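Local structure of beta-galactosidase (3OGS) at residues Pro49-Val54 against Ala121-Gly126; Tyr175-Glu180 against Tyr198-Ala203; Asn214-Pro219 against Asp233-Asp238; Ile321-Gly326 against Tyr342-Ser347. The protein probably hydrolyses terminal non-reducing beta-D-galactose residues of beta-D-galactosides, as a member of glycosyl hydrolase family 35. All coordinates share one frame; numbering follows the deposited sequence.

Contact 1 (Pro49-Val54 against Ala121-Gly126); sequences PFRLPV and AEVSGG. With IPT (1-methylethyl 1-thio-beta-D-galactopyranoside), chain E.
Arg51 reaches Ala121 with the end of its guanidinium group, both terminal nitrogens converging on one backbone carbonyl. NH1 lies 3.1 Å from Ala121 O and NH2 lies 3.0 Å from the same Ala121 O; the oxygen is only about 2° out of the guanidinium plane, and both nitrogens lie in the carbonyl plane. The two bonds centre the guanidinium end on the oxygen and keep that oxygen in its plane; bonds of NH2 to Asn329 and of NH1 to His48 help to set the turn of the group. The arm arrives with CG beside the backbone N (chi1 -74°) and runs extended from CG to NE.

The apolar part centres on Val123 CG1. This methyl rests over one face of the Arg51 guanidinium, 3.6 Å from NH2, and also meets the Phe50 ring, with Phe50 CE1 3.8 Å from Val123 CG1.

Polar bonds to the bound thiogalactoside make up the third group. Ala121 N donates to O3 of the sugar at 3.0 Å, while Glu122, its chain bent at chi2, accepts from sugar O6 at OE1 (2.7 Å) and from sugar O4 at OE2 (2.6 Å). Arg51 thus acts in the second shell, holding the carbonyl of a residue whose own N-H binds galactose.

Within the TIM barrel the two loops follow strands 38-46 and 110-116 and precede helices 58-66 and 144-163. Strand 72-76 pairs with both strands, and its Tyr76 touches Phe50 and Ala121 alike.

Contact 2 (Tyr175-Glu180 against Tyr198-Ala203); sequences YQPENE and YVIDQA. With IPT (1-methylethyl 1-thio-beta-D-galactopyranoside), chain E.
Pro177 and Val199 form the tight end of this strand-helix contact, with Pro177 CB 3.8 Å from Val199 CG1. That methyl stands anti to the backbone N (chi1 176°), which also brings it within 3.9 Å of Glu178 N. One helical turn on, Ala203 CB sits against the phenol end of Tyr175, 3.7 Å from Tyr175 CE1 and nearly as close to CZ and OH. The helix contributes methyl groups alone to this tight part, by van der Waals packing.

Ile200 touches more loosely, its CG1 4.5 Å from Pro177 CG. The partly exposed Tyr198, Asp201 and Gln202 make no contact with segment 175-180.

Away from the helix, Asn179 ND2 donates to O2 of the thiogalactoside at 2.9 Å in a nearly straight bond (164°), and Gln176 and Glu178 position it: Gln176 NE2 holds Asn179 OD1 at 3.1 Å, while Glu178 OE1, in a salt bridge with Arg140, accepts from Asn179 N. Glu178 OE2 bonds Tyr195.

The axes of strand 175-177 and helix 198-203 approach to 9.3 Å. Strand 172-177 pairs in parallel with 110-116 in the barrel sheet, while helix 193-205 lies outside beside helix 144-163, whose Ala158 also touches Tyr175.

Contact 3 (Asn214-Pro219 against Asp233-Asp238); sequences NNDAFP and DIYGHD. With IPT (1-methylethyl 1-thio-beta-D-galactopyranoside), chain E.
Asp216 OD2 is gripped twice, by the hydroxyl of Tyr235, whose OH donates to it at 2.7 Å, and by the backbone N of Thr222, while Ser182 holds the other oxygen, OD1, so the carboxylate is fixed at both ends. OD2 lies at the edge of the Tyr235 ring, near its plane, and the carboxylate and ring planes stand 89° apart.

A second side chain accepts from the backbone of the partner segment. Asn214 OD1 takes the N-H of Gly236 at 2.8 Å, nearly along the C=O axis. Its CG sits between the backbone N and the carbonyl carbon (chi1 67°), which turns the amide to Gly236.

The backbones meet in one parallel bridge, Asp216 with His237. Asp216 N donates to Gly236 O at 3.0 Å, and Asp238 N returns a weak bond to Asp216 O. A backbone bond of Ile234 with Leu212 continues the pairing upstream, while Ile213, just before the segment, bonds Tyr175 of strand 172-177. The irregular chain up to Asp216 therefore spans the gap between strands 172-177 and 236-239, consistent with closure of the TIM barrel.

Farther along, Pro219 CG lies over one face of the His237 ring, 4.0 Å from its centroid and 13° off the normal, a CH-pi contact. Toward the sugar, Asn215 OD1 accepts from Glu180 N and Asn215 ND2 bonds Asn179 and Glu278, both galactose-binding. Asp238 OD2 comes within 3.6 Å of C3' of the thiogalactoside's isopropyl group. A water donates to Ala217 O at 3.0 Å and to Asp238 O at 2.8 Å.

Contact 4 (Ile321-Gly326 against Tyr342-Ser347); sequences IYMTFG and YDYGAS. With IPT (1-methylethyl 1-thio-beta-D-galactopyranoside), chain E.
Strand 318-322, the last of the TIM barrel, leads to the galactose site, where the peptide between Tyr322 and Met323 is cis, and loop 342-347 packs against it. A non-proline cis peptide at the end of the eighth strand is familiar from related barrel glycosidases. Tyr322 OH donates to Tyr342 OH at 2.8 Å; Tyr342 OH is in turn bonded to Glu122, so the tyrosines form a chain ending on a sugar-binding carboxylate. Tyr344 reaches the ligand itself, its OH donating to O6 of the thiogalactoside at 2.7 Å.

Tyr322 turns its edge to the face of Tyr344 in an offset edge-to-face pair, centroids 5.5 Å apart and planes at 71°. Met323 wedges in among the rings. Its CG lies over the Tyr344 face, 3.8 Å from the centroid, and the bends at chi2 and chi3 leave SD in Met-aromatic contact with both Tyr342 and Tyr344.

The loop is shaped by a type I' turn from Asp343 to Ala346, reinforced by an Asx turn in which Asp343 OD2 accepts from Gly345 N. Near the turn, Gly326 CA approaches Tyr342 O at 3.3 Å in a CA-H...O contact. One water accepts from Gly326 N at 2.8 Å and donates to Asp343 O at 3.0 Å.

Along the chain the four contacts come in series, all within the family 35 barrel range, and each touches the same thiogalactoside. Contacts 2 and 3, with centres 13 Å apart, touch each other directly. Contacts 1 and 4, also 13 Å apart between centres, touch as well, in part through Arg51 packed on the Tyr342 ring. Between the two pairs nothing touches: contacts 2 and 4 lie about 25 Å apart, centre to centre. Contacts 2, 3 and 4 reach the same curled sheet by strands 172-177, 236-239 and 318-322. The sugar site is thus assembled from distant parts of the sequence around the barrel.

Contact 1 (Pro49-Val54 against Ala121-Gly126)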
# COMPACT_ATOMS: atom_id res chain seq x y z
N PRO A 49 5.16 -5.74 -4.03
CA PRO A 49 4.82 -6.93 -4.87
C PRO A 49 4.37 -8.15 -4.11
O PRO A 49 3.45 -8.89 -4.55
CB PRO A 49 6.06 -7.22 -5.72
CG PRO A 49 7.24 -6.47 -5.13
CD PRO A 49 6.56 -5.26 -4.23
N PHE A 50 4.97 -8.38 -2.94
CA PHE A 50 4.60 -9.55 -2.11
C PHE A 50 3.16 -9.52 -1.52
O PHE A 50 2.67 -10.54 -1.00
CB PHE A 50 5.70 -9.81 -0.99
CG PHE A 50 5.94 -8.59 -0.07
CD1 PHE A 50 5.09 -8.34 1.02
CD2 PHE A 50 7.00 -7.69 -0.31
CE1 PHE A 50 5.28 -7.18 1.88
CE2 PHE A 50 7.21 -6.54 0.56
CZ PHE A 50 6.32 -6.30 1.62
N ARG A 51 2.50 -8.35 -1.51
CA ARG A 51 1.11 -8.23 -1.02
C ARG A 51 0.04 -8.37 -2.16
O ARG A 51 -1.16 -8.23 -1.90
CB ARG A 51 0.97 -6.84 -0.22
CG ARG A 51 1.67 -6.83 1.21
CD ARG A 51 1.65 -5.43 1.89
NE ARG A 51 1.65 -5.53 3.36
CZ ARG A 51 2.44 -4.87 4.21
NH1 ARG A 51 3.46 -4.05 3.80
NH2 ARG A 51 2.22 -5.04 5.53
N LEU A 52 0.46 -8.79 -3.37
CA LEU A 52 -0.46 -9.07 -4.49
C LEU A 52 0.10 -10.26 -5.33
O LEU A 52 0.85 -10.04 -6.32
CB LEU A 52 -0.72 -7.80 -5.34
CG LEU A 52 -1.62 -8.00 -6.63
CD1 LEU A 52 -3.01 -8.62 -6.31
CD2 LEU A 52 -1.81 -6.68 -7.43
N PRO A 53 -0.17 -11.48 -4.88
CA PRO A 53 0.50 -12.65 -5.55
C PRO A 53 -0.14 -13.15 -6.86
O PRO A 53 -0.37 -14.38 -7.06
CB PRO A 53 0.51 -13.70 -4.43
CG PRO A 53 -0.87 -13.49 -3.69
CD PRO A 53 -0.93 -11.90 -3.64
N VAL A 54 -0.46 -12.19 -7.73
CA VAL A 54 -1.08 -12.49 -9.09
C VAL A 54 -0.30 -11.67 -10.13
O VAL A 54 -0.58 -10.50 -10.33
CB VAL A 54 -2.63 -12.16 -9.18
CG1 VAL A 54 -3.26 -12.48 -10.64
CG2 VAL A 54 -3.50 -12.85 -8.06
N ALA A 121 7.60 -1.81 7.81
CA ALA A 121 6.48 -2.11 6.84
C ALA A 121 5.24 -2.79 7.40
O ALA A 121 4.34 -3.18 6.61
CB ALA A 121 7.04 -2.96 5.60
N GLU A 122 5.11 -2.81 8.74
CA GLU A 122 4.04 -3.59 9.38
C GLU A 122 3.99 -5.06 8.92
O GLU A 122 2.92 -5.68 8.88
CB GLU A 122 2.64 -2.87 9.19
CG GLU A 122 2.49 -1.50 10.07
CD GLU A 122 3.30 -0.31 9.47
OE1 GLU A 122 2.99 0.04 8.30
OE2 GLU A 122 4.23 0.25 10.15
N VAL A 123 5.13 -5.63 8.59
CA VAL A 123 5.20 -7.09 8.22
C VAL A 123 5.85 -7.84 9.40
O VAL A 123 6.57 -7.21 10.23
CB VAL A 123 6.04 -7.37 6.89
CG1 VAL A 123 5.44 -6.55 5.63
CG2 VAL A 123 7.61 -7.10 7.03
N SER A 124 5.62 -9.17 9.48
CA SER A 124 6.26 -10.01 10.55
C SER A 124 7.80 -9.80 10.62
O SER A 124 8.49 -9.93 9.61
CB SER A 124 5.94 -11.53 10.29
OG SER A 124 6.43 -12.30 11.40
N GLY A 125 8.34 -9.57 11.83
CA GLY A 125 9.77 -9.33 12.12
C GLY A 125 10.36 -8.04 11.56
O GLY A 125 11.59 -7.87 11.58
N GLY A 126 9.51 -7.17 10.96
CA GLY A 126 9.97 -6.04 10.14
C GLY A 126 10.75 -6.49 8.94
O GLY A 126 11.61 -5.75 8.46
C1 IPT E . 7.82 4.36 8.60
C2 IPT E . 8.49 3.04 8.13
O2 IPT E . 9.65 3.37 7.31
C3 IPT E . 7.58 2.24 7.19
O3 IPT E . 8.16 0.97 6.86
C4 IPT E . 6.15 2.00 7.78
O4 IPT E . 6.37 1.17 8.97
C5 IPT E . 5.54 3.42 8.18
O5 IPT E . 6.51 4.04 9.07
C6 IPT E . 4.14 3.33 8.84
O6 IPT E . 3.14 2.70 7.99
S1 IPT E . 8.79 4.99 9.97
C1' IPT E . 7.83 6.51 10.12
C2' IPT E . 6.91 6.71 11.34
C3' IPT E . 8.74 7.71 9.99

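Contact 2 (Tyr175-Glu180 against Tyr198-Ala203)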
# COMPACT_ATOMS: atom_id res chain seq x y z
N TYR A 175 18.17 3.33 -5.33
CA TYR A 175 18.22 2.21 -4.34
C TYR A 175 18.29 2.74 -2.88
O TYR A 175 19.09 3.63 -2.58
CB TYR A 175 19.48 1.39 -4.60
CG TYR A 175 19.66 0.10 -3.83
CD1 TYR A 175 20.16 0.11 -2.51
CD2 TYR A 175 19.44 -1.15 -4.45
CE1 TYR A 175 20.41 -1.07 -1.79
CE2 TYR A 175 19.71 -2.36 -3.69
CZ TYR A 175 20.17 -2.28 -2.39
OH TYR A 175 20.44 -3.43 -1.70
N GLN A 176 17.48 2.21 -1.99
CA GLN A 176 17.59 2.63 -0.56
C GLN A 176 18.20 1.45 0.27
O GLN A 176 17.59 0.36 0.34
CB GLN A 176 16.19 3.00 0.06
CG GLN A 176 16.26 3.27 1.64
CD GLN A 176 14.80 3.32 2.22
OE1 GLN A 176 14.01 4.23 1.87
NE2 GLN A 176 14.45 2.33 3.06
N PRO A 177 19.33 1.65 0.97
CA PRO A 177 19.80 0.59 1.95
C PRO A 177 19.27 0.81 3.37
O PRO A 177 19.07 2.00 3.79
CB PRO A 177 21.33 0.82 2.00
CG PRO A 177 21.48 2.36 1.71
CD PRO A 177 20.19 2.85 0.96
N GLU A 178 19.11 -0.28 4.12
CA GLU A 178 18.50 -0.13 5.49
C GLU A 178 17.08 0.56 5.42
O GLU A 178 16.42 0.67 4.32
CB GLU A 178 19.53 0.65 6.45
CG GLU A 178 20.16 -0.15 7.62
CD GLU A 178 19.16 -0.41 8.84
OE1 GLU A 178 18.14 0.33 8.94
OE2 GLU A 178 19.44 -1.24 9.75
N ASN A 179 16.59 0.97 6.59
CA ASN A 179 15.26 1.68 6.66
C ASN A 179 15.14 2.53 7.97
O ASN A 179 15.19 1.98 9.11
CB ASN A 179 14.05 0.66 6.57
CG ASN A 179 12.69 1.38 6.44
OD1 ASN A 179 12.36 1.85 5.34
ND2 ASN A 179 11.90 1.50 7.58
N GLU A 180 14.92 3.82 7.82
CA GLU A 180 14.63 4.69 8.97
C GLU A 180 15.65 4.49 10.14
O GLU A 180 15.28 4.28 11.34
CB GLU A 180 13.13 4.49 9.36
CG GLU A 180 12.63 5.53 10.44
CD GLU A 180 12.42 4.88 11.78
OE1 GLU A 180 12.16 3.63 11.84
OE2 GLU A 180 12.51 5.62 12.79
N TYR A 198 29.17 -0.75 6.19
CA TYR A 198 29.14 -2.22 5.76
C TYR A 198 27.86 -2.49 4.88
O TYR A 198 27.92 -3.21 3.86
CB TYR A 198 29.10 -3.11 7.03
CG TYR A 198 29.24 -4.60 6.74
CD1 TYR A 198 28.07 -5.41 6.53
CD2 TYR A 198 30.50 -5.22 6.80
CE1 TYR A 198 28.20 -6.80 6.27
CE2 TYR A 198 30.64 -6.62 6.57
CZ TYR A 198 29.46 -7.38 6.32
OH TYR A 198 29.64 -8.70 6.11
N VAL A 199 26.72 -1.92 5.28
CA VAL A 199 25.41 -2.06 4.52
C VAL A 199 25.49 -1.50 3.08
O VAL A 199 25.04 -2.13 2.09
CB VAL A 199 24.17 -1.46 5.38
CG1 VAL A 199 22.81 -1.48 4.63
CG2 VAL A 199 24.06 -2.20 6.70
N ILE A 200 26.09 -0.32 2.96
CA ILE A 200 26.37 0.32 1.59
C ILE A 200 27.32 -0.62 0.77
O ILE A 200 27.03 -0.91 -0.44
CB ILE A 200 26.97 1.71 1.79
CG1 ILE A 200 25.89 2.70 2.38
CG2 ILE A 200 27.64 2.22 0.43
CD1 ILE A 200 26.46 4.09 2.81
N ASP A 201 28.40 -1.16 1.41
CA ASP A 201 29.40 -2.03 0.66
C ASP A 201 28.77 -3.30 0.13
O ASP A 201 29.14 -3.81 -0.99
CB ASP A 201 30.65 -2.34 1.57
CG ASP A 201 31.57 -1.04 1.77
OD1 ASP A 201 31.34 0.04 1.13
OD2 ASP A 201 32.51 -1.08 2.59
N GLN A 202 27.84 -3.89 0.91
CA GLN A 202 27.19 -5.11 0.37
C GLN A 202 26.41 -4.88 -0.93
O GLN A 202 26.42 -5.73 -1.91
CB GLN A 202 26.11 -5.62 1.41
CG GLN A 202 26.65 -6.19 2.73
CD GLN A 202 25.48 -6.59 3.63
OE1 GLN A 202 24.61 -5.74 3.86
NE2 GLN A 202 25.41 -7.91 4.08
N ALA A 203 25.73 -3.74 -1.00
CA ALA A 203 24.99 -3.34 -2.26
C ALA A 203 25.95 -3.01 -3.42
O ALA A 203 25.71 -3.52 -4.51
CB ALA A 203 23.98 -2.11 -1.95
C1 IPT E . 7.82 4.36 8.60
C2 IPT E . 8.49 3.04 8.13
O2 IPT E . 9.65 3.37 7.31
C3 IPT E . 7.58 2.24 7.19
O3 IPT E . 8.16 0.97 6.86
C4 IPT E . 6.15 2.00 7.78
O4 IPT E . 6.37 1.17 8.97
C5 IPT E . 5.54 3.42 8.18
O5 IPT E . 6.51 4.04 9.07
C6 IPT E . 4.14 3.33 8.84
O6 IPT E . 3.14 2.70 7.99
S1 IPT E . 8.79 4.99 9.97
C1' IPT E . 7.83 6.51 10.12
C2' IPT E . 6.91 6.71 11.34
C3' IPT E . 8.74 7.71 9.99

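Contact 3 (Asn214-Pro219 against Asp233-Asp238)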
# COMPACT_ATOMS: atom_id res chain seq x y z
N ASN A 214 18.34 7.72 1.41
CA ASN A 214 17.85 7.18 2.68
C ASN A 214 16.54 7.86 3.13
O ASN A 214 15.98 8.65 2.37
CB ASN A 214 18.93 7.25 3.77
CG ASN A 214 19.30 8.72 4.16
OD1 ASN A 214 18.95 9.76 3.47
ND2 ASN A 214 20.09 8.80 5.24
N ASN A 215 16.00 7.46 4.31
CA ASN A 215 14.64 7.84 4.72
C ASN A 215 14.61 8.05 6.25
O ASN A 215 13.95 7.35 6.99
CB ASN A 215 13.53 6.84 4.24
CG ASN A 215 13.67 5.43 4.87
OD1 ASN A 215 14.78 4.98 5.17
ND2 ASN A 215 12.52 4.77 5.15
N ASP A 216 15.39 9.02 6.71
CA ASP A 216 15.41 9.47 8.17
C ASP A 216 13.95 9.82 8.70
O ASP A 216 13.16 10.43 7.98
CB ASP A 216 16.37 10.69 8.24
CG ASP A 216 17.12 10.88 9.61
OD1 ASP A 216 16.90 10.11 10.59
OD2 ASP A 216 17.97 11.86 9.73
N ALA A 217 13.61 9.43 9.94
CA ALA A 217 12.26 9.63 10.56
C ALA A 217 11.87 11.10 10.67
O ALA A 217 10.66 11.43 10.55
CB ALA A 217 12.17 8.96 11.95
N PHE A 218 12.90 11.95 10.85
CA PHE A 218 12.73 13.41 10.95
C PHE A 218 14.03 14.03 10.40
O PHE A 218 14.97 13.29 10.11
CB PHE A 218 12.48 13.78 12.45
CG PHE A 218 13.63 13.42 13.36
CD1 PHE A 218 13.77 12.10 13.86
CD2 PHE A 218 14.56 14.41 13.77
CE1 PHE A 218 14.86 11.75 14.74
CE2 PHE A 218 15.65 14.07 14.65
CZ PHE A 218 15.79 12.74 15.12
N PRO A 219 14.11 15.36 10.24
CA PRO A 219 15.36 15.95 9.75
C PRO A 219 16.49 15.94 10.86
O PRO A 219 16.79 16.99 11.45
CB PRO A 219 14.95 17.39 9.34
CG PRO A 219 13.45 17.47 9.37
CD PRO A 219 12.98 16.32 10.25
N ASP A 233 24.16 9.12 -1.17
CA ASP A 233 24.28 10.15 -2.18
C ASP A 233 23.25 11.25 -2.03
O ASP A 233 23.56 12.44 -2.23
CB ASP A 233 24.18 9.52 -3.61
CG ASP A 233 25.25 8.48 -3.89
OD1 ASP A 233 26.49 8.74 -3.67
OD2 ASP A 233 24.88 7.42 -4.48
N ILE A 234 21.98 10.90 -1.67
CA ILE A 234 20.91 11.92 -1.59
C ILE A 234 20.25 11.76 -0.21
O ILE A 234 19.80 10.67 0.15
CB ILE A 234 19.83 11.74 -2.78
CG1 ILE A 234 20.47 12.05 -4.18
CG2 ILE A 234 18.60 12.69 -2.56
CD1 ILE A 234 19.54 11.69 -5.30
N TYR A 235 20.18 12.83 0.59
CA TYR A 235 19.60 12.68 1.95
C TYR A 235 18.04 12.81 1.83
O TYR A 235 17.50 13.82 1.24
CB TYR A 235 20.14 13.81 2.91
CG TYR A 235 19.42 13.86 4.26
CD1 TYR A 235 19.77 12.94 5.32
CD2 TYR A 235 18.45 14.84 4.52
CE1 TYR A 235 19.08 12.92 6.56
CE2 TYR A 235 17.77 14.87 5.79
CZ TYR A 235 18.12 13.91 6.82
OH TYR A 235 17.47 13.90 8.08
N GLY A 236 17.33 11.84 2.41
CA GLY A 236 15.86 11.81 2.33
C GLY A 236 15.30 11.72 3.79
O GLY A 236 16.03 11.19 4.74
N HIS A 237 14.12 12.31 4.01
CA HIS A 237 13.36 12.10 5.25
C HIS A 237 11.86 11.89 5.03
O HIS A 237 11.35 11.87 3.89
CB HIS A 237 13.64 13.19 6.43
CG HIS A 237 12.97 14.52 6.22
ND1 HIS A 237 11.64 14.75 6.54
CD2 HIS A 237 13.45 15.69 5.72
CE1 HIS A 237 11.33 16.00 6.24
NE2 HIS A 237 12.41 16.60 5.74
N ASP A 238 11.15 11.66 6.15
CA ASP A 238 9.74 11.15 6.11
C ASP A 238 8.80 12.18 6.74
O ASP A 238 9.28 13.19 7.40
CB ASP A 238 9.61 9.78 6.84
CG ASP A 238 10.67 8.78 6.41
OD1 ASP A 238 11.03 8.80 5.21
OD2 ASP A 238 11.16 7.99 7.30
C1 IPT E . 7.82 4.36 8.60
C2 IPT E . 8.49 3.04 8.13
O2 IPT E . 9.65 3.37 7.31
C3 IPT E . 7.58 2.24 7.19
O3 IPT E . 8.16 0.97 6.86
C4 IPT E . 6.15 2.00 7.78
O4 IPT E . 6.37 1.17 8.97
C5 IPT E . 5.54 3.42 8.18
O5 IPT E . 6.51 4.04 9.07
C6 IPT E . 4.14 3.33 8.84
O6 IPT E . 3.14 2.70 7.99
S1 IPT E . 8.79 4.99 9.97
C1' IPT E . 7.83 6.51 10.12
C2' IPT E . 6.91 6.71 11.34
C3' IPT E . 8.74 7.71 9.99
O HOH W 1 9.18 14.01 10.06

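Contact 4 (Ile321-Gly326 against Tyr342-Ser347)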
# COMPACT_ATOMS: atom_id res chain seq x y z
N ILE A 321 4.40 8.76 -2.09
CA ILE A 321 3.15 8.64 -1.28
C ILE A 321 3.04 7.19 -0.69
O ILE A 321 2.88 6.19 -1.46
CB ILE A 321 1.86 9.08 -2.12
CG1 ILE A 321 1.96 10.52 -2.69
CG2 ILE A 321 0.51 8.82 -1.23
CD1 ILE A 321 2.23 11.59 -1.51
N TYR A 322 3.21 7.06 0.66
CA TYR A 322 3.18 5.74 1.37
C TYR A 322 1.82 5.55 2.10
O TYR A 322 1.56 6.41 3.01
CB TYR A 322 4.35 5.61 2.39
CG TYR A 322 4.49 4.24 3.05
CD1 TYR A 322 3.51 3.74 3.92
CD2 TYR A 322 5.60 3.38 2.74
CE1 TYR A 322 3.57 2.41 4.48
CE2 TYR A 322 5.69 2.05 3.32
CZ TYR A 322 4.64 1.56 4.17
OH TYR A 322 4.71 0.24 4.70
N MET A 323 0.90 4.64 1.75
CA MET A 323 0.84 3.66 0.55
C MET A 323 0.02 4.38 -0.60
O MET A 323 -0.77 5.31 -0.31
CB MET A 323 0.00 2.48 0.99
CG MET A 323 0.80 1.58 2.09
SD MET A 323 2.49 1.03 1.51
CE MET A 323 2.24 -0.28 0.19
N THR A 324 0.21 3.98 -1.87
CA THR A 324 -0.71 4.35 -2.98
C THR A 324 -1.64 3.15 -3.28
O THR A 324 -2.84 3.35 -3.54
CB THR A 324 0.10 4.82 -4.20
OG1 THR A 324 0.84 6.04 -3.79
CG2 THR A 324 -0.77 5.15 -5.43
N PHE A 325 -1.09 1.90 -3.32
CA PHE A 325 -1.94 0.73 -3.31
C PHE A 325 -1.34 -0.20 -2.22
O PHE A 325 -0.17 -0.55 -2.28
CB PHE A 325 -1.87 -0.03 -4.70
CG PHE A 325 -2.44 -1.43 -4.63
CD1 PHE A 325 -3.84 -1.65 -4.48
CD2 PHE A 325 -1.56 -2.56 -4.69
CE1 PHE A 325 -4.36 -3.03 -4.38
CE2 PHE A 325 -2.03 -3.90 -4.62
CZ PHE A 325 -3.44 -4.17 -4.47
N GLY A 326 -2.18 -0.65 -1.29
CA GLY A 326 -1.67 -1.44 -0.11
C GLY A 326 -1.77 -2.92 -0.29
O GLY A 326 -0.89 -3.61 0.17
N TYR A 342 -4.48 -4.77 4.36
CA TYR A 342 -3.55 -3.61 4.33
C TYR A 342 -4.12 -2.53 3.34
O TYR A 342 -3.36 -1.84 2.70
CB TYR A 342 -2.08 -4.00 3.96
CG TYR A 342 -0.94 -3.03 4.42
CD1 TYR A 342 -0.81 -2.65 5.80
CD2 TYR A 342 -0.01 -2.49 3.48
CE1 TYR A 342 0.29 -1.81 6.26
CE2 TYR A 342 1.07 -1.67 3.89
CZ TYR A 342 1.20 -1.31 5.32
OH TYR A 342 2.26 -0.52 5.74
N ASP A 343 -5.44 -2.30 3.33
CA ASP A 343 -6.09 -1.23 2.47
C ASP A 343 -5.44 0.18 2.75
O ASP A 343 -5.16 0.90 1.81
CB ASP A 343 -7.59 -1.16 2.73
CG ASP A 343 -8.27 -0.08 1.88
OD1 ASP A 343 -8.71 -0.31 0.70
OD2 ASP A 343 -8.39 1.07 2.42
N TYR A 344 -5.02 0.41 4.02
CA TYR A 344 -4.32 1.64 4.45
C TYR A 344 -5.17 2.94 4.31
O TYR A 344 -4.65 4.05 4.62
CB TYR A 344 -2.95 1.79 3.67
CG TYR A 344 -1.83 2.43 4.48
CD1 TYR A 344 -1.05 1.68 5.45
CD2 TYR A 344 -1.43 3.80 4.24
CE1 TYR A 344 0.01 2.28 6.20
CE2 TYR A 344 -0.36 4.42 5.01
CZ TYR A 344 0.33 3.67 5.98
OH TYR A 344 1.36 4.33 6.70
N GLY A 345 -6.45 2.84 3.84
CA GLY A 345 -7.25 4.07 3.48
C GLY A 345 -6.64 4.77 2.27
O GLY A 345 -6.85 5.99 2.11
N ALA A 346 -5.93 4.00 1.41
CA ALA A 346 -5.08 4.61 0.32
C ALA A 346 -5.97 5.07 -0.88
O ALA A 346 -7.19 4.74 -1.02
CB ALA A 346 -4.01 3.56 -0.28
N SER A 347 -5.35 5.84 -1.75
CA SER A 347 -6.08 6.27 -2.99
C SER A 347 -6.61 5.18 -3.93
O SER A 347 -7.64 5.40 -4.65
CB SER A 347 -5.22 7.30 -3.77
OG SER A 347 -4.04 6.71 -4.32
C1 IPT E . 7.82 4.36 8.60
C2 IPT E . 8.49 3.04 8.13
O2 IPT E . 9.65 3.37 7.31
C3 IPT E . 7.58 2.24 7.19
O3 IPT E . 8.16 0.97 6.86
C4 IPT E . 6.15 2.00 7.78
O4 IPT E . 6.37 1.17 8.97
C5 IPT E . 5.54 3.42 8.18
O5 IPT E . 6.51 4.04 9.07
C6 IPT E . 4.14 3.33 8.84
O6 IPT E . 3.14 2.70 7.99
S1 IPT E . 8.79 4.99 9.97
C1' IPT E . 7.83 6.51 10.12
C2' IPT E . 6.91 6.71 11.34
C3' IPT E . 8.74 7.71 9.99
O HOH W 2 -2.71 7.18 -1.46
O HOH W 3 -4.96 -0.23 -0.91